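Local structure of biofilm-associated surface protein (Staphylococcus aureus, 7C7U) at residues Lys520-Pro528 with Val537-Val548. The protein is a cell wall-anchored surface protein that takes part in biofilm formation, probably by switching to functional amyloid in a way that bound calcium may modulate. Numbering follows the deposited sequence.
Sequences KLPAPSINP and VVNGTSGSTVTV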
# COMPACT_ATOMS: atom_id res chain seq x y z
N LYS A 520 43.01 17.03 -24.19
CA LYS A 520 41.64 17.14 -24.70
C LYS A 520 40.75 17.98 -23.77
O LYS A 520 41.08 18.22 -22.61
CB LYS A 520 41.02 15.76 -24.86
CG LYS A 520 41.55 14.99 -26.06
CD LYS A 520 40.96 13.59 -26.12
CE LYS A 520 41.55 12.80 -27.28
NZ LYS A 520 41.50 11.34 -27.01
N LEU A 521 39.60 18.39 -24.30
CA LEU A 521 38.63 19.19 -23.55
C LEU A 521 37.25 18.55 -23.68
O LEU A 521 36.52 18.84 -24.64
CB LEU A 521 38.63 20.64 -24.02
CG LEU A 521 37.63 21.56 -23.31
CD1 LEU A 521 37.85 21.56 -21.80
CD2 LEU A 521 37.70 22.97 -23.89
N PRO A 522 36.87 17.69 -22.75
CA PRO A 522 35.57 17.03 -22.84
C PRO A 522 34.42 18.00 -22.59
O PRO A 522 34.59 19.06 -22.00
CB PRO A 522 35.64 15.95 -21.75
CG PRO A 522 36.57 16.49 -20.74
CD PRO A 522 37.61 17.29 -21.53
N ALA A 523 33.24 17.60 -23.06
CA ALA A 523 32.05 18.38 -22.78
C ALA A 523 31.80 18.40 -21.28
O ALA A 523 32.08 17.42 -20.58
CB ALA A 523 30.84 17.78 -23.51
N PRO A 524 31.35 19.53 -20.73
CA PRO A 524 30.94 19.53 -19.32
C PRO A 524 29.57 18.87 -19.16
O PRO A 524 29.05 18.30 -20.12
CB PRO A 524 30.89 21.03 -18.98
CG PRO A 524 30.57 21.69 -20.29
CD PRO A 524 31.20 20.85 -21.37
N SER A 525 29.00 18.92 -17.95
CA SER A 525 27.65 18.44 -17.70
C SER A 525 26.96 19.37 -16.70
O SER A 525 27.61 20.12 -15.98
CB SER A 525 27.62 16.99 -17.17
OG SER A 525 28.28 16.87 -15.92
N ILE A 526 25.63 19.32 -16.69
CA ILE A 526 24.80 20.13 -15.80
C ILE A 526 24.02 19.20 -14.88
O ILE A 526 23.40 18.24 -15.35
CB ILE A 526 23.84 21.04 -16.60
CG1 ILE A 526 24.60 21.84 -17.64
CG2 ILE A 526 23.08 21.97 -15.68
CD1 ILE A 526 23.71 22.46 -18.70
N ASN A 527 24.04 19.49 -13.58
CA ASN A 527 23.23 18.72 -12.65
C ASN A 527 21.76 19.14 -12.79
O ASN A 527 21.46 20.26 -13.21
CB ASN A 527 23.69 18.92 -11.21
CG ASN A 527 25.02 18.24 -10.93
OD1 ASN A 527 25.54 17.48 -11.75
ND2 ASN A 527 25.56 18.49 -9.74
N PRO A 528 20.82 18.25 -12.44
CA PRO A 528 19.40 18.61 -12.55
C PRO A 528 19.08 19.91 -11.82
O PRO A 528 19.68 20.22 -10.79
CB PRO A 528 18.68 17.41 -11.93
CG PRO A 528 19.62 16.26 -12.16
CD PRO A 528 21.01 16.84 -12.04
N VAL A 537 24.61 23.84 -10.76
CA VAL A 537 25.88 23.15 -10.56
C VAL A 537 26.31 22.48 -11.86
O VAL A 537 25.53 21.78 -12.51
CB VAL A 537 25.76 22.11 -9.43
CG1 VAL A 537 27.14 21.51 -9.12
CG2 VAL A 537 25.15 22.75 -8.18
N VAL A 538 27.58 22.71 -12.24
CA VAL A 538 28.16 22.13 -13.45
C VAL A 538 29.40 21.33 -13.08
O VAL A 538 30.08 21.61 -12.08
CB VAL A 538 28.49 23.20 -14.51
CG1 VAL A 538 27.23 23.85 -15.04
CG2 VAL A 538 29.46 24.25 -13.94
N ASN A 539 29.70 20.33 -13.91
CA ASN A 539 30.87 19.46 -13.76
C ASN A 539 31.71 19.55 -15.03
O ASN A 539 31.17 19.62 -16.14
CB ASN A 539 30.46 18.00 -13.51
CG ASN A 539 29.38 17.88 -12.45
OD1 ASN A 539 29.65 18.08 -11.27
ND2 ASN A 539 28.16 17.58 -12.87
N GLY A 540 33.03 19.54 -14.86
CA GLY A 540 33.92 19.66 -16.00
C GLY A 540 35.35 19.63 -15.53
O GLY A 540 35.65 19.63 -14.33
N THR A 541 36.26 19.60 -16.50
CA THR A 541 37.66 19.46 -16.14
C THR A 541 38.16 20.69 -15.38
O THR A 541 37.72 21.83 -15.60
CB THR A 541 38.51 19.19 -17.38
OG1 THR A 541 39.85 18.88 -16.96
CG2 THR A 541 38.54 20.38 -18.29
N SER A 542 39.10 20.45 -14.47
CA SER A 542 39.60 21.50 -13.61
C SER A 542 40.30 22.58 -14.44
O SER A 542 41.02 22.27 -15.41
CB SER A 542 40.54 20.90 -12.57
OG SER A 542 41.02 21.88 -11.69
N GLY A 543 40.08 23.84 -14.08
CA GLY A 543 40.63 24.96 -14.80
C GLY A 543 39.91 25.36 -16.08
O GLY A 543 40.25 26.39 -16.67
N SER A 544 38.94 24.57 -16.54
CA SER A 544 38.10 25.00 -17.65
C SER A 544 37.01 25.95 -17.15
O SER A 544 36.57 25.87 -16.00
CB SER A 544 37.46 23.79 -18.35
OG SER A 544 36.41 23.23 -17.56
N THR A 545 36.59 26.84 -18.03
CA THR A 545 35.48 27.74 -17.72
C THR A 545 34.24 27.24 -18.45
O THR A 545 34.26 27.05 -19.67
CB THR A 545 35.82 29.18 -18.12
OG1 THR A 545 36.93 29.64 -17.33
CG2 THR A 545 34.63 30.09 -17.89
N VAL A 546 33.17 27.02 -17.70
CA VAL A 546 31.92 26.46 -18.21
C VAL A 546 30.88 27.57 -18.28
O VAL A 546 30.67 28.30 -17.30
CB VAL A 546 31.42 25.30 -17.33
CG1 VAL A 546 30.13 24.71 -17.91
CG2 VAL A 546 32.48 24.24 -17.22
N THR A 547 30.21 27.68 -19.42
CA THR A 547 29.17 28.68 -19.66
C THR A 547 27.87 27.97 -19.98
O THR A 547 27.84 27.07 -20.82
CB THR A 547 29.58 29.61 -20.81
OG1 THR A 547 30.86 30.18 -20.52
CG2 THR A 547 28.56 30.72 -20.99
N VAL A 548 26.79 28.37 -19.30
CA VAL A 548 25.48 27.74 -19.44
C VAL A 548 24.55 28.70 -20.17
O VAL A 548 24.44 29.87 -19.80
CB VAL A 548 24.89 27.35 -18.08
CG1 VAL A 548 23.53 26.69 -18.26
CG2 VAL A 548 25.84 26.41 -17.34
O HOH W 1 35.50 19.47 -19.26
O HOH W 2 28.15 17.36 -9.22
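The side-chain amide nitrogen of Asn539 is shared between two acceptors: ND2 gives one hydrogen to Ser525 OG at 3.1 Å and the other to Asn527 OD1 at 2.9 Å. Both acceptors lie close to the Asn539 amide plane; the two amide planes are 46° apart, and ND2 stands above the carbonyl plane of Asn527. Ser525 presents OG from between its backbone N and carbonyl carbon (chi1 63°), on the same face of the sheet as Asn539. A water donates to Asn539 OD1 and accepts from Asn527 ND2, so bonds at both ends of each amide distinguish O from N. In the backbone, Ser525 and Asn539 form an antiparallel hydrogen-bonded pair, and Asn527 N continues the pairing to Val537 O at 2.9 Å. Past Gly540 the chains separate, and a second water bridges Pro522 O and Thr541 N. On the opposite face, Ile526 lies beside Val538, its CD1 reaching across to Val548, and Pro524 CG packs on Val546 CG1 at 3.9 Å. With strand 567-571 the hairpin of strands 525-526 and 535-539 makes a three-stranded sheet, packed against strands 545-550, 581-588 and 591-600 as in a beta sandwich, whereas Ser525 and Asn539 meet strand 437-442, probably of the preceding domain.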